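Local atomic coordinates of MSM0271 protein (Mycobacterium smegmatis, PDB entry 5SUH), a protein that forms part of the shell of the RMM bacterial microcompartment as a double-ringed trimeric tile, and probably helps to control transport across that shell. Residues A131-V139 against L230-H238; L156-I165 against G195-M203. All coordinates share one frame; numbering follows the deposited sequence.

Contact 1 of 2, residues A131-V139 against L230-H238; sequences AEDQLRPRV and LSAIEGQEH
Gln134 O receives the backbone N-H of Gln236 at 2.7 Å, an almost straight bond that starts the pairing of the two segments. Arg136 N returns a bond to Gln236 O at 3.1 Å, so Leu135 and Gln236 form a single beta bridge. Gly235, with no side chain, passes close beside the carbonyl of Gln134. A third bond of Gln236 comes from its side-chain amide: the chain folds back at chi2 (-55°), and NE2 reaches Glu132 O at 3.2 Å. The bridge ties the C-terminal tail, which follows helix 216-232, to the linker leading into strand 138-145 of the second BMC domain of this tandem protein. His238, the last residue, lends its ring to the same linker. Its NE2 donates to Arg136 O at 2.8 Å, approaching nearly end-on to the carbonyl, while Leu135 CD1 lies over one face of the imidazole. Around Leu230, at the end of the helix, and Ile233 just beyond it, the packing is apolar. Pro137, rigid and without an N-H to satisfy, sets its CD 3.9 Å from Ile233 CG2, and its CB meets Leu230 CB at 4.1 Å. Arg136 extends its chain to a salt bridge with Glu237, whose carboxylate stands over one face of the guanidinium, though the place of OE1 is doubtful. Gln134 OE1 accepts from Tyr36 N in strand 32-39.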
ATOM      1  N   ALA A 131      -7.062 -35.249 -14.766  1.00 64.26           N
ATOM      2  CA  ALA A 131      -8.027 -34.191 -14.443  1.00 62.69           C
ATOM      3  C   ALA A 131      -8.829 -34.565 -13.182  1.00 65.34           C
ATOM      4  O   ALA A 131      -9.169 -33.720 -12.365  1.00 76.88           O
ATOM      5  CB  ALA A 131      -8.971 -33.952 -15.623  1.00 49.86           C
ATOM      6  N   GLU A 132      -9.104 -35.847 -13.002  1.00 62.73           N
ATOM      7  CA  GLU A 132      -9.967 -36.231 -11.908  1.00 62.37           C
ATOM      8  C   GLU A 132      -9.153 -36.451 -10.632  1.00 63.39           C
ATOM      9  O   GLU A 132      -9.702 -36.864  -9.617  1.00 66.79           O
ATOM     10  CB  GLU A 132     -10.819 -37.463 -12.289  1.00 54.85           C
ATOM     11  CG  GLU A 132     -10.093 -38.771 -12.602  1.00 79.90           C
ATOM     12  CD  GLU A 132      -9.615 -38.909 -14.055  1.00 94.09           C
ATOM     13  OE1 GLU A 132      -9.629 -37.910 -14.832  1.00 77.95           O
ATOM     14  OE2 GLU A 132      -9.272 -40.063 -14.426  1.00100.17           O
ATOM     15  N   ASP A 133      -7.862 -36.110 -10.669  1.00 67.23           N
ATOM     16  CA  ASP A 133      -7.039 -36.113  -9.447  1.00 67.06           C
ATOM     17  C   ASP A 133      -7.329 -34.851  -8.601  1.00 61.32           C
ATOM     18  O   ASP A 133      -6.942 -34.794  -7.443  1.00 64.81           O
ATOM     19  CB  ASP A 133      -5.525 -36.106  -9.768  1.00 61.12           C
ATOM     20  CG  ASP A 133      -4.987 -37.432 -10.257  1.00 71.09           C
ATOM     21  OD1 ASP A 133      -5.563 -38.503  -9.951  1.00 77.42           O
ATOM     22  OD2 ASP A 133      -3.957 -37.383 -10.965  1.00 66.59           O
ATOM     23  N   GLN A 134      -8.042 -33.871  -9.159  1.00 50.29           N
ATOM     24  CA  GLN A 134      -8.388 -32.662  -8.403  1.00 57.67           C
ATOM     25  C   GLN A 134      -9.380 -32.931  -7.255  1.00 60.19           C
ATOM     26  O   GLN A 134     -10.003 -34.011  -7.179  1.00 57.49           O
ATOM     27  CB  GLN A 134      -8.958 -31.567  -9.324  1.00 48.67           C
ATOM     28  CG  GLN A 134     -10.466 -31.677  -9.658  1.00 58.95           C
ATOM     29  CD  GLN A 134     -10.951 -30.550 -10.594  1.00 66.43           C
ATOM     30  OE1 GLN A 134     -10.390 -29.450 -10.607  1.00 68.60           O
ATOM     31  NE2 GLN A 134     -12.018 -30.808 -11.335  1.00 71.79           N
ATOM     32  N   LEU A 135      -9.505 -31.955  -6.353  1.00 51.94           N
ATOM     33  CA  LEU A 135     -10.513 -32.013  -5.283  1.00 55.36           C
ATOM     34  C   LEU A 135     -11.897 -31.623  -5.795  1.00 54.50           C
ATOM     35  O   LEU A 135     -12.035 -30.654  -6.549  1.00 53.98           O
ATOM     36  CB  LEU A 135     -10.101 -31.109  -4.122  1.00 50.84           C
ATOM     37  CG  LEU A 135      -8.874 -31.558  -3.313  1.00 59.41           C
ATOM     38  CD1 LEU A 135      -8.441 -30.481  -2.321  1.00 59.18           C
ATOM     39  CD2 LEU A 135      -9.238 -32.808  -2.549  1.00 51.42           C
ATOM     40  N   ARG A 136     -12.927 -32.364  -5.387  1.00 52.97           N
ATOM     41  CA  ARG A 136     -14.269 -31.968  -5.779  1.00 60.65           C
ATOM     42  C   ARG A 136     -14.682 -30.779  -4.892  1.00 59.34           C
ATOM     43  O   ARG A 136     -14.300 -30.710  -3.724  1.00 63.78           O
ATOM     44  CB  ARG A 136     -15.258 -33.132  -5.682  1.00 64.73           C
ATOM     45  CG  ARG A 136     -15.852 -33.344  -4.331  1.00 75.82           C
ATOM     46  CD  ARG A 136     -16.990 -34.340  -4.407  1.00104.36           C
ATOM     47  NE  ARG A 136     -17.330 -34.808  -3.066  1.00130.35           N
ATOM     48  CZ  ARG A 136     -18.119 -35.844  -2.799  1.00138.22           C
ATOM     49  NH1 ARG A 136     -18.647 -36.563  -3.784  1.00143.43           N
ATOM     50  NH2 ARG A 136     -18.344 -36.187  -1.538  1.00134.97           N
ATOM     51  N   PRO A 137     -15.451 -29.840  -5.452  1.00 49.73           N
ATOM     52  CA  PRO A 137     -15.862 -28.634  -4.714  1.00 55.29           C
ATOM     53  C   PRO A 137     -16.646 -28.940  -3.446  1.00 55.35           C
ATOM     54  O   PRO A 137     -17.507 -29.824  -3.441  1.00 61.98           O
ATOM     55  CB  PRO A 137     -16.750 -27.889  -5.718  1.00 52.22           C
ATOM     56  CG  PRO A 137     -16.234 -28.363  -7.085  1.00 53.69           C
ATOM     57  CD  PRO A 137     -15.857 -29.803  -6.871  1.00 49.48           C
ATOM     58  N   ARG A 138     -16.283 -28.261  -2.364  1.00 51.50           N
ATOM     59  CA  ARG A 138     -17.024 -28.359  -1.114  1.00 61.04           C
ATOM     60  C   ARG A 138     -17.644 -27.017  -0.788  1.00 61.36           C
ATOM     61  O   ARG A 138     -16.936 -26.026  -0.632  1.00 61.13           O
ATOM     62  CB  ARG A 138     -16.148 -28.805   0.052  1.00 63.28           C
ATOM     63  CG  ARG A 138     -16.887 -28.707   1.379  1.00 58.48           C
ATOM     64  CD  ARG A 138     -16.434 -29.758   2.365  1.00 74.21           C
ATOM     65  NE  ARG A 138     -15.031 -29.612   2.738  1.00 89.80           N
ATOM     66  CZ  ARG A 138     -14.608 -28.954   3.817  1.00 95.95           C
ATOM     67  NH1 ARG A 138     -15.488 -28.392   4.645  1.00 92.55           N
ATOM     68  NH2 ARG A 138     -13.306 -28.874   4.076  1.00 90.21           N
ATOM     69  N   VAL A 139     -18.970 -26.991  -0.711  1.00 56.50           N
ATOM     70  CA  VAL A 139     -19.692 -25.782  -0.373  1.00 49.85           C
ATOM     71  C   VAL A 139     -19.632 -25.488   1.129  1.00 49.98           C
ATOM     72  O   VAL A 139     -19.961 -26.346   1.941  1.00 58.61           O
ATOM     73  CB  VAL A 139     -21.104 -25.901  -0.848  1.00 51.72           C
ATOM     74  CG1 VAL A 139     -21.915 -24.769  -0.310  1.00 47.15           C
ATOM     75  CG2 VAL A 139     -21.099 -25.931  -2.385  1.00 51.59           C
ATOM     76  N   LEU A 230     -21.364 -26.878  -9.530  1.00 47.37           N
ATOM     77  CA  LEU A 230     -20.329 -27.387  -8.631  1.00 59.23           C
ATOM     78  C   LEU A 230     -20.545 -28.895  -8.363  1.00 61.02           C
ATOM     79  O   LEU A 230     -19.579 -29.660  -8.272  1.00 61.94           O
ATOM     80  CB  LEU A 230     -20.293 -26.593  -7.321  1.00 40.79           C
ATOM     81  CG  LEU A 230     -19.887 -25.112  -7.397  1.00 50.18           C
ATOM     82  CD1 LEU A 230     -19.874 -24.466  -6.048  1.00 44.47           C
ATOM     83  CD2 LEU A 230     -18.535 -24.884  -8.069  1.00 39.36           C
ATOM     84  N   SER A 231     -21.801 -29.329  -8.261  1.00 56.33           N
ATOM     85  CA  SER A 231     -22.079 -30.752  -8.013  1.00 64.50           C
ATOM     86  C   SER A 231     -21.678 -31.636  -9.162  1.00 68.67           C
ATOM     87  O   SER A 231     -21.257 -32.758  -8.949  1.00 62.78           O
ATOM     88  CB  SER A 231     -23.554 -31.004  -7.721  1.00 58.58           C
ATOM     89  OG  SER A 231     -23.883 -30.492  -6.454  1.00 72.49           O
ATOM     90  N   ALA A 232     -21.745 -31.106 -10.377  1.00 71.19           N
ATOM     91  CA  ALA A 232     -21.492 -31.916 -11.560  1.00 62.40           C
ATOM     92  C   ALA A 232     -19.998 -32.165 -11.779  1.00 63.70           C
ATOM     93  O   ALA A 232     -19.609 -33.005 -12.581  1.00 68.31           O
ATOM     94  CB  ALA A 232     -22.104 -31.248 -12.783  1.00 57.20           C
ATOM     95  N   ILE A 233     -19.162 -31.457 -11.034  1.00 64.04           N
ATOM     96  CA  ILE A 233     -17.723 -31.552 -11.211  1.00 61.84           C
ATOM     97  C   ILE A 233     -17.085 -32.784 -10.540  1.00 68.82           C
ATOM     98  O   ILE A 233     -17.331 -33.067  -9.363  1.00 69.07           O
ATOM     99  CB  ILE A 233     -17.059 -30.274 -10.699  1.00 52.58           C
ATOM    100  CG1 ILE A 233     -17.472 -29.093 -11.574  1.00 55.75           C
ATOM    101  CG2 ILE A 233     -15.536 -30.403 -10.678  1.00 53.21           C
ATOM    102  CD1 ILE A 233     -16.894 -27.740 -11.106  1.00 56.96           C
ATOM    103  N   GLU A 234     -16.253 -33.498 -11.300  1.00 71.68           N
ATOM    104  CA  GLU A 234     -15.624 -34.751 -10.853  1.00 80.22           C
ATOM    105  C   GLU A 234     -14.296 -34.508 -10.133  1.00 73.94           C
ATOM    106  O   GLU A 234     -13.439 -33.782 -10.637  1.00 68.85           O
ATOM    107  CB  GLU A 234     -15.347 -35.673 -12.056  1.00 88.40           C
ATOM    108  CG  GLU A 234     -16.567 -36.141 -12.841  1.00108.50           C
ATOM    109  CD  GLU A 234     -17.344 -37.238 -12.140  1.00131.64           C
ATOM    110  OE1 GLU A 234     -16.805 -37.827 -11.176  1.00144.03           O
ATOM    111  OE2 GLU A 234     -18.491 -37.516 -12.557  1.00133.14           O
ATOM    112  N   GLY A 235     -14.121 -35.134  -8.967  1.00 69.92           N
ATOM    113  CA  GLY A 235     -12.858 -35.066  -8.246  1.00 65.47           C
ATOM    114  C   GLY A 235     -12.767 -36.004  -7.052  1.00 65.07           C
ATOM    115  O   GLY A 235     -13.691 -36.764  -6.793  1.00 75.82           O
ATOM    116  N   GLN A 236     -11.661 -35.931  -6.308  1.00 60.95           N
ATOM    117  CA  GLN A 236     -11.439 -36.792  -5.146  1.00 56.89           C
ATOM    118  C   GLN A 236     -12.114 -36.211  -3.915  1.00 69.43           C
ATOM    119  O   GLN A 236     -12.768 -35.175  -4.000  1.00 79.64           O
ATOM    120  CB  GLN A 236      -9.945 -36.975  -4.884  1.00 69.25           C
ATOM    121  CG  GLN A 236      -9.213 -37.714  -5.997  1.00 84.73           C
ATOM    122  CD  GLN A 236      -9.827 -39.071  -6.320  1.00100.67           C
ATOM    123  OE1 GLN A 236     -10.185 -39.849  -5.419  1.00103.74           O
ATOM    124  NE2 GLN A 236      -9.996 -39.343  -7.615  1.00102.51           N
ATOM    125  N   GLU A 237     -11.894 -36.831  -2.758  1.00 84.48           N
ATOM    126  CA  GLU A 237     -12.600 -36.446  -1.537  1.00 91.32           C
ATOM    127  C   GLU A 237     -11.645 -35.823  -0.540  1.00 98.57           C
ATOM    128  O   GLU A 237     -10.511 -36.278  -0.384  1.00102.31           O
ATOM    129  CB  GLU A 237     -13.276 -37.659  -0.910  1.00102.70           C
ATOM    130  CG  GLU A 237     -14.200 -38.373  -1.872  1.00120.57           C
ATOM    131  CD  GLU A 237     -15.436 -37.567  -2.195  1.00134.14           C
ATOM    132  OE1 GLU A 237     -15.894 -36.810  -1.313  1.00146.63           O
ATOM    133  OE2 GLU A 237     -15.933 -37.677  -3.339  1.00129.11           O
ATOM    134  N   HIS A 238     -12.089 -34.745   0.090  1.00100.82           N
ATOM    135  CA  HIS A 238     -11.266 -34.022   1.057  1.00107.13           C
ATOM    136  C   HIS A 238     -10.764 -34.845   2.236  1.00111.32           C
ATOM    137  O   HIS A 238      -9.842 -34.415   2.934  1.00108.81           O
ATOM    138  CB  HIS A 238     -12.023 -32.801   1.549  1.00105.89           C
ATOM    139  CG  HIS A 238     -12.287 -31.804   0.471  1.00 97.12           C
ATOM    140  ND1 HIS A 238     -12.219 -30.443   0.667  1.00 87.98           N
ATOM    141  CD2 HIS A 238     -12.627 -31.974  -0.837  1.00 88.65           C
ATOM    142  CE1 HIS A 238     -12.505 -29.821  -0.461  1.00 85.17           C
ATOM    143  NE2 HIS A 238     -12.762 -30.734  -1.386  1.00 78.12           N
TER

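Contact 2 of 2, residues L156-I165 against G195-M203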
ATOM      1  N   LEU A 156     -19.751  -2.363   2.899  1.00 61.70           N
ATOM      2  CA  LEU A 156     -19.457  -3.473   2.010  1.00 59.83           C
ATOM      3  C   LEU A 156     -18.652  -2.934   0.815  1.00 67.43           C
ATOM      4  O   LEU A 156     -17.674  -3.546   0.403  1.00 72.23           O
ATOM      5  CB  LEU A 156     -20.741  -4.159   1.536  1.00 52.33           C
ATOM      6  CG  LEU A 156     -20.640  -5.618   1.102  1.00 54.08           C
ATOM      7  CD1 LEU A 156     -22.009  -6.246   1.060  1.00 63.16           C
ATOM      8  CD2 LEU A 156     -19.986  -5.729  -0.246  1.00 51.11           C
ATOM      9  N   ASN A 157     -19.034  -1.771   0.287  1.00 71.09           N
ATOM     10  CA  ASN A 157     -18.373  -1.225  -0.904  1.00 66.68           C
ATOM     11  C   ASN A 157     -16.931  -0.751  -0.710  1.00 83.58           C
ATOM     12  O   ASN A 157     -16.253  -0.502  -1.702  1.00 96.01           O
ATOM     13  CB  ASN A 157     -19.185  -0.078  -1.518  1.00 43.78           C
ATOM     14  CG  ASN A 157     -20.404  -0.579  -2.273  1.00 55.19           C
ATOM     15  OD1 ASN A 157     -20.310  -1.530  -3.062  1.00 50.92           O
ATOM     16  ND2 ASN A 157     -21.557   0.067  -2.055  1.00 53.53           N
ATOM     17  N   ARG A 158     -16.471  -0.536   0.523  1.00 86.36           N
ATOM     18  CA  ARG A 158     -15.079  -0.102   0.700  1.00 88.60           C
ATOM     19  C   ARG A 158     -14.120  -1.262   1.059  1.00100.83           C
ATOM     20  O   ARG A 158     -12.912  -1.064   1.180  1.00100.73           O
ATOM     21  CB  ARG A 158     -14.972   0.992   1.746  1.00 85.61           C
ATOM     22  CG  ARG A 158     -16.198   1.843   1.860  1.00 88.34           C
ATOM     23  CD  ARG A 158     -15.918   3.034   2.754  1.00100.97           C
ATOM     24  NE  ARG A 158     -14.983   2.737   3.833  1.00110.34           N
ATOM     25  CZ  ARG A 158     -14.476   3.663   4.644  1.00118.30           C
ATOM     26  NH1 ARG A 158     -13.612   3.318   5.591  1.00123.38           N
ATOM     27  NH2 ARG A 158     -14.841   4.936   4.510  1.00112.33           N
ATOM     28  N   ASN A 159     -14.650  -2.473   1.209  1.00113.87           N
ATOM     29  CA  ASN A 159     -13.787  -3.639   1.392  1.00121.95           C
ATOM     30  C   ASN A 159     -13.735  -4.433   0.083  1.00132.20           C
ATOM     31  O   ASN A 159     -13.081  -5.476  -0.003  1.00138.99           O
ATOM     32  CB  ASN A 159     -14.305  -4.558   2.521  1.00118.51           C
ATOM     33  CG  ASN A 159     -14.357  -3.866   3.901  1.00119.21           C
ATOM     34  OD1 ASN A 159     -15.323  -4.037   4.656  1.00110.36           O
ATOM     35  ND2 ASN A 159     -13.338  -3.061   4.214  1.00122.72           N
ATOM     36  N   ARG A 160     -14.426  -3.909  -0.933  1.00127.64           N
ATOM     37  CA  ARG A 160     -14.437  -4.470  -2.291  1.00109.82           C
ATOM     38  C   ARG A 160     -13.837  -3.384  -3.180  1.00112.76           C
ATOM     39  O   ARG A 160     -13.935  -2.202  -2.790  1.00103.43           O
ATOM     40  CB  ARG A 160     -15.850  -4.819  -2.723  1.00 89.90           C
ATOM     41  CG  ARG A 160     -16.644  -5.650  -1.720  1.00 86.98           C
ATOM     42  CD  ARG A 160     -15.880  -6.865  -1.257  1.00 78.92           C
ATOM     43  NE  ARG A 160     -16.267  -7.247   0.095  1.00 72.47           N
ATOM     44  CZ  ARG A 160     -15.573  -8.099   0.837  1.00 88.27           C
ATOM     45  NH1 ARG A 160     -14.485  -8.648   0.321  1.00 92.77           N
ATOM     46  NH2 ARG A 160     -15.961  -8.400   2.080  1.00 98.26           N
ATOM     47  N   GLN A 161     -13.202  -3.723  -4.319  1.00118.76           N
ATOM     48  CA  GLN A 161     -12.783  -2.627  -5.199  1.00124.42           C
ATOM     49  C   GLN A 161     -13.314  -2.539  -6.662  1.00108.99           C
ATOM     50  O   GLN A 161     -12.972  -1.570  -7.364  1.00 99.07           O
ATOM     51  CB  GLN A 161     -11.242  -2.534  -5.248  1.00126.54           C
ATOM     52  CG  GLN A 161     -10.400  -2.860  -3.959  1.00150.61           C
ATOM     53  CD  GLN A 161     -11.053  -2.393  -2.628  1.00159.91           C
ATOM     54  OE1 GLN A 161     -11.383  -3.206  -1.773  1.00154.80           O
ATOM     55  NE2 GLN A 161     -11.280  -1.086  -2.491  1.00160.17           N
ATOM     56  N   ALA A 162     -14.205  -3.430  -7.111  1.00107.97           N
ATOM     57  CA  ALA A 162     -14.692  -3.348  -8.508  1.00 99.96           C
ATOM     58  C   ALA A 162     -16.046  -2.639  -8.619  1.00 95.03           C
ATOM     59  O   ALA A 162     -16.160  -1.458  -8.268  1.00 99.23           O
ATOM     60  CB  ALA A 162     -14.775  -4.758  -9.129  1.00 93.79           C
ATOM     61  N   SER A 163     -17.063  -3.336  -9.139  1.00 80.26           N
ATOM     62  CA  SER A 163     -18.420  -2.766  -9.179  1.00 64.90           C
ATOM     63  C   SER A 163     -18.928  -2.682  -7.764  1.00 65.22           C
ATOM     64  O   SER A 163     -18.310  -3.215  -6.820  1.00 60.74           O
ATOM     65  CB  SER A 163     -19.435  -3.545 -10.025  1.00 69.17           C
ATOM     66  OG  SER A 163     -19.377  -3.226 -11.396  1.00 76.27           O
ATOM     67  N   MET A 164     -20.060  -2.005  -7.624  1.00 64.19           N
ATOM     68  CA  MET A 164     -20.587  -1.707  -6.317  1.00 62.05           C
ATOM     69  C   MET A 164     -22.025  -2.134  -6.216  1.00 60.39           C
ATOM     70  O   MET A 164     -22.746  -2.182  -7.217  1.00 66.79           O
ATOM     71  CB  MET A 164     -20.437  -0.210  -6.034  1.00 69.32           C
ATOM     72  CG  MET A 164     -18.974   0.256  -6.119  1.00 83.81           C
ATOM     73  SD  MET A 164     -18.709   2.035  -5.958  1.00136.40           S
ATOM     74  CE  MET A 164     -19.554   2.664  -7.397  1.00 61.59           C
ATOM     75  N   ILE A 165     -22.439  -2.433  -4.991  1.00 50.41           N
ATOM     76  CA  ILE A 165     -23.822  -2.777  -4.735  1.00 47.96           C
ATOM     77  C   ILE A 165     -24.514  -1.549  -4.159  1.00 46.49           C
ATOM     78  O   ILE A 165     -23.910  -0.790  -3.392  1.00 56.78           O
ATOM     79  CB  ILE A 165     -23.925  -3.969  -3.783  1.00 50.63           C
ATOM     80  CG1 ILE A 165     -25.365  -4.463  -3.700  1.00 52.20           C
ATOM     81  CG2 ILE A 165     -23.321  -3.626  -2.419  1.00 37.50           C
ATOM     82  CD1 ILE A 165     -25.505  -5.792  -3.043  1.00 50.71           C
ATOM     83  N   GLY A 195     -27.827  -9.575 -16.244  1.00 60.13           N
ATOM     84  CA  GLY A 195     -28.086  -8.308 -15.580  1.00 52.92           C
ATOM     85  C   GLY A 195     -27.464  -8.149 -14.193  1.00 45.79           C
ATOM     86  O   GLY A 195     -27.530  -7.077 -13.613  1.00 49.03           O
ATOM     87  N   LEU A 196     -26.881  -9.210 -13.637  1.00 58.63           N
ATOM     88  CA  LEU A 196     -26.335  -9.147 -12.271  1.00 51.40           C
ATOM     89  C   LEU A 196     -25.078  -8.287 -12.198  1.00 51.28           C
ATOM     90  O   LEU A 196     -24.517  -7.871 -13.216  1.00 47.63           O
ATOM     91  CB  LEU A 196     -26.022 -10.543 -11.706  1.00 58.85           C
ATOM     92  CG  LEU A 196     -24.996 -11.481 -12.384  1.00 71.19           C
ATOM     93  CD1 LEU A 196     -23.543 -11.090 -12.204  1.00 66.54           C
ATOM     94  CD2 LEU A 196     -25.178 -12.871 -11.847  1.00 71.86           C
ATOM     95  N   THR A 197     -24.656  -8.029 -10.969  1.00 47.14           N
ATOM     96  CA  THR A 197     -23.477  -7.227 -10.707  1.00 48.72           C
ATOM     97  C   THR A 197     -22.444  -8.061  -9.953  1.00 51.33           C
ATOM     98  O   THR A 197     -22.716  -8.533  -8.856  1.00 50.74           O
ATOM     99  CB  THR A 197     -23.821  -5.998  -9.867  1.00 61.35           C
ATOM    100  OG1 THR A 197     -24.865  -5.238 -10.501  1.00 72.90           O
ATOM    101  CG2 THR A 197     -22.581  -5.160  -9.669  1.00 54.35           C
ATOM    102  N   VAL A 198     -21.274  -8.268 -10.539  1.00 52.12           N
ATOM    103  CA  VAL A 198     -20.197  -8.969  -9.848  1.00 42.51           C
ATOM    104  C   VAL A 198     -19.443  -7.994  -8.935  1.00 53.00           C
ATOM    105  O   VAL A 198     -18.693  -7.127  -9.404  1.00 58.17           O
ATOM    106  CB  VAL A 198     -19.269  -9.630 -10.850  1.00 44.54           C
ATOM    107  CG1 VAL A 198     -18.183 -10.411 -10.138  1.00 44.06           C
ATOM    108  CG2 VAL A 198     -20.093 -10.539 -11.755  1.00 45.90           C
ATOM    109  N   VAL A 199     -19.691  -8.112  -7.633  1.00 46.99           N
ATOM    110  CA  VAL A 199     -19.181  -7.148  -6.663  1.00 49.07           C
ATOM    111  C   VAL A 199     -17.760  -7.478  -6.248  1.00 49.87           C
ATOM    112  O   VAL A 199     -16.917  -6.600  -6.096  1.00 61.03           O
ATOM    113  CB  VAL A 199     -20.097  -7.067  -5.415  1.00 53.43           C
ATOM    114  CG1 VAL A 199     -19.524  -6.138  -4.377  1.00 39.92           C
ATOM    115  CG2 VAL A 199     -21.496  -6.611  -5.807  1.00 52.50           C
ATOM    116  N   ASP A 200     -17.498  -8.759  -6.084  1.00 47.32           N
ATOM    117  CA  ASP A 200     -16.187  -9.210  -5.688  1.00 50.72           C
ATOM    118  C   ASP A 200     -16.101 -10.702  -5.951  1.00 44.09           C
ATOM    119  O   ASP A 200     -17.114 -11.397  -5.811  1.00 43.51           O
ATOM    120  CB  ASP A 200     -15.943  -8.899  -4.209  1.00 69.63           C
ATOM    121  CG  ASP A 200     -14.479  -9.033  -3.814  1.00 79.68           C
ATOM    122  OD1 ASP A 200     -13.615  -8.945  -4.708  1.00 81.32           O
ATOM    123  OD2 ASP A 200     -14.190  -9.216  -2.614  1.00 85.49           O
ATOM    124  N   VAL A 201     -14.912 -11.182  -6.333  1.00 38.55           N
ATOM    125  CA  VAL A 201     -14.644 -12.612  -6.500  1.00 36.90           C
ATOM    126  C   VAL A 201     -13.304 -12.912  -5.866  1.00 45.17           C
ATOM    127  O   VAL A 201     -12.267 -12.523  -6.407  1.00 46.98           O
ATOM    128  CB  VAL A 201     -14.581 -13.073  -7.987  1.00 41.15           C
ATOM    129  CG1 VAL A 201     -14.537 -14.597  -8.057  1.00 42.25           C
ATOM    130  CG2 VAL A 201     -15.760 -12.591  -8.747  1.00 41.18           C
ATOM    131  N   GLN A 202     -13.295 -13.617  -4.739  1.00 52.69           N
ATOM    132  CA  GLN A 202     -12.016 -13.945  -4.100  1.00 46.47           C
ATOM    133  C   GLN A 202     -11.636 -15.384  -4.460  1.00 50.72           C
ATOM    134  O   GLN A 202     -12.253 -16.331  -3.965  1.00 53.94           O
ATOM    135  CB  GLN A 202     -12.122 -13.780  -2.595  1.00 60.34           C
ATOM    136  CG  GLN A 202     -10.813 -13.424  -1.899  1.00 92.69           C
ATOM    137  CD  GLN A 202     -10.927 -13.454  -0.376  1.00105.83           C
ATOM    138  OE1 GLN A 202     -11.866 -12.902   0.212  1.00106.85           O
ATOM    139  NE2 GLN A 202      -9.948 -14.074   0.270  1.00110.47           N
ATOM    140  N   MET A 203     -10.655 -15.565  -5.341  1.00 48.81           N
ATOM    141  CA  MET A 203     -10.330 -16.919  -5.797  1.00 49.24           C
ATOM    142  C   MET A 203      -8.999 -17.494  -5.263  1.00 49.20           C
ATOM    143  O   MET A 203      -8.567 -18.558  -5.692  1.00 59.28           O
ATOM    144  CB  MET A 203     -10.377 -16.985  -7.316  1.00 50.69           C
ATOM    145  CG  MET A 203      -9.340 -16.197  -8.029  1.00 64.48           C
ATOM    146  SD  MET A 203      -9.674 -16.262  -9.781  1.00 85.71           S
ATOM    147  CE  MET A 203     -11.019 -15.151  -9.860  1.00 37.95           C
TER
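Val199 meets the loop 156-165 with both of its methyl groups: CG1 lies 3.9 Å from Arg160 CG and 4.2 Å from Leu156 CD2, while CG2 touches Ile165 CB at 4.1 Å. A branched residue suits this place, CG1 lying against Leu156 and Arg160 and CG2 against Ile165. Val199 and Asp200 form a classic beta bulge opposite Tyr211, in the outermost strand of the second BMC domain's antiparallel sheet within this chain. Beside the valine, Asp200 accepts from Arg160, NH1 to OD2 at 3.0 Å, in a salt bridge whose N-H...O angle is 141°. The arginine chain bends at chi2 (-51°), which brings its CD against the aspartate as well; the guanidinium and carboxylate planes differ by 34°. At the start of the strand, Thr197 presents its methyl, CG2, to Ser163 CB at 3.6 Å; the small serine lets the loop come close to the strand here. Other subunits touch the loop: Arg158 NH1 makes a hydrogen bond to Gln161 O of the second subunit, and Tyr59 of the fourth packs on Met164. Asn157, which follows helix 150-156, helps to hold the loop's shape by gripping the backbone of Ile165 with both ends of its amide. OD1 takes the N-H of Ile165 on an in-plane lone pair at 3.0 Å, and ND2 gives a nearly linear bond to Ile165 O at 2.8 Å.

Both contacts reach the four-stranded antiparallel sheet of the second BMC domain, at its two outermost strands within this chain: contact 1 at the start of strand 138-145, contact 2 along strand 197-202. Their centres are 26 Å apart and their nearest atoms about 11 Å, so they do not touch, and they lie on opposite sides of the chain's centre. In sequence, both segments of contact 2 fall between those of contact 1. Their surroundings differ too: contact 1, joining linker and C-terminal tail at the surface, is touched by no other protein chain of the assembly, whereas contact 2 is buried and lies where subunits meet, three others of the six-chain assembly reaching it.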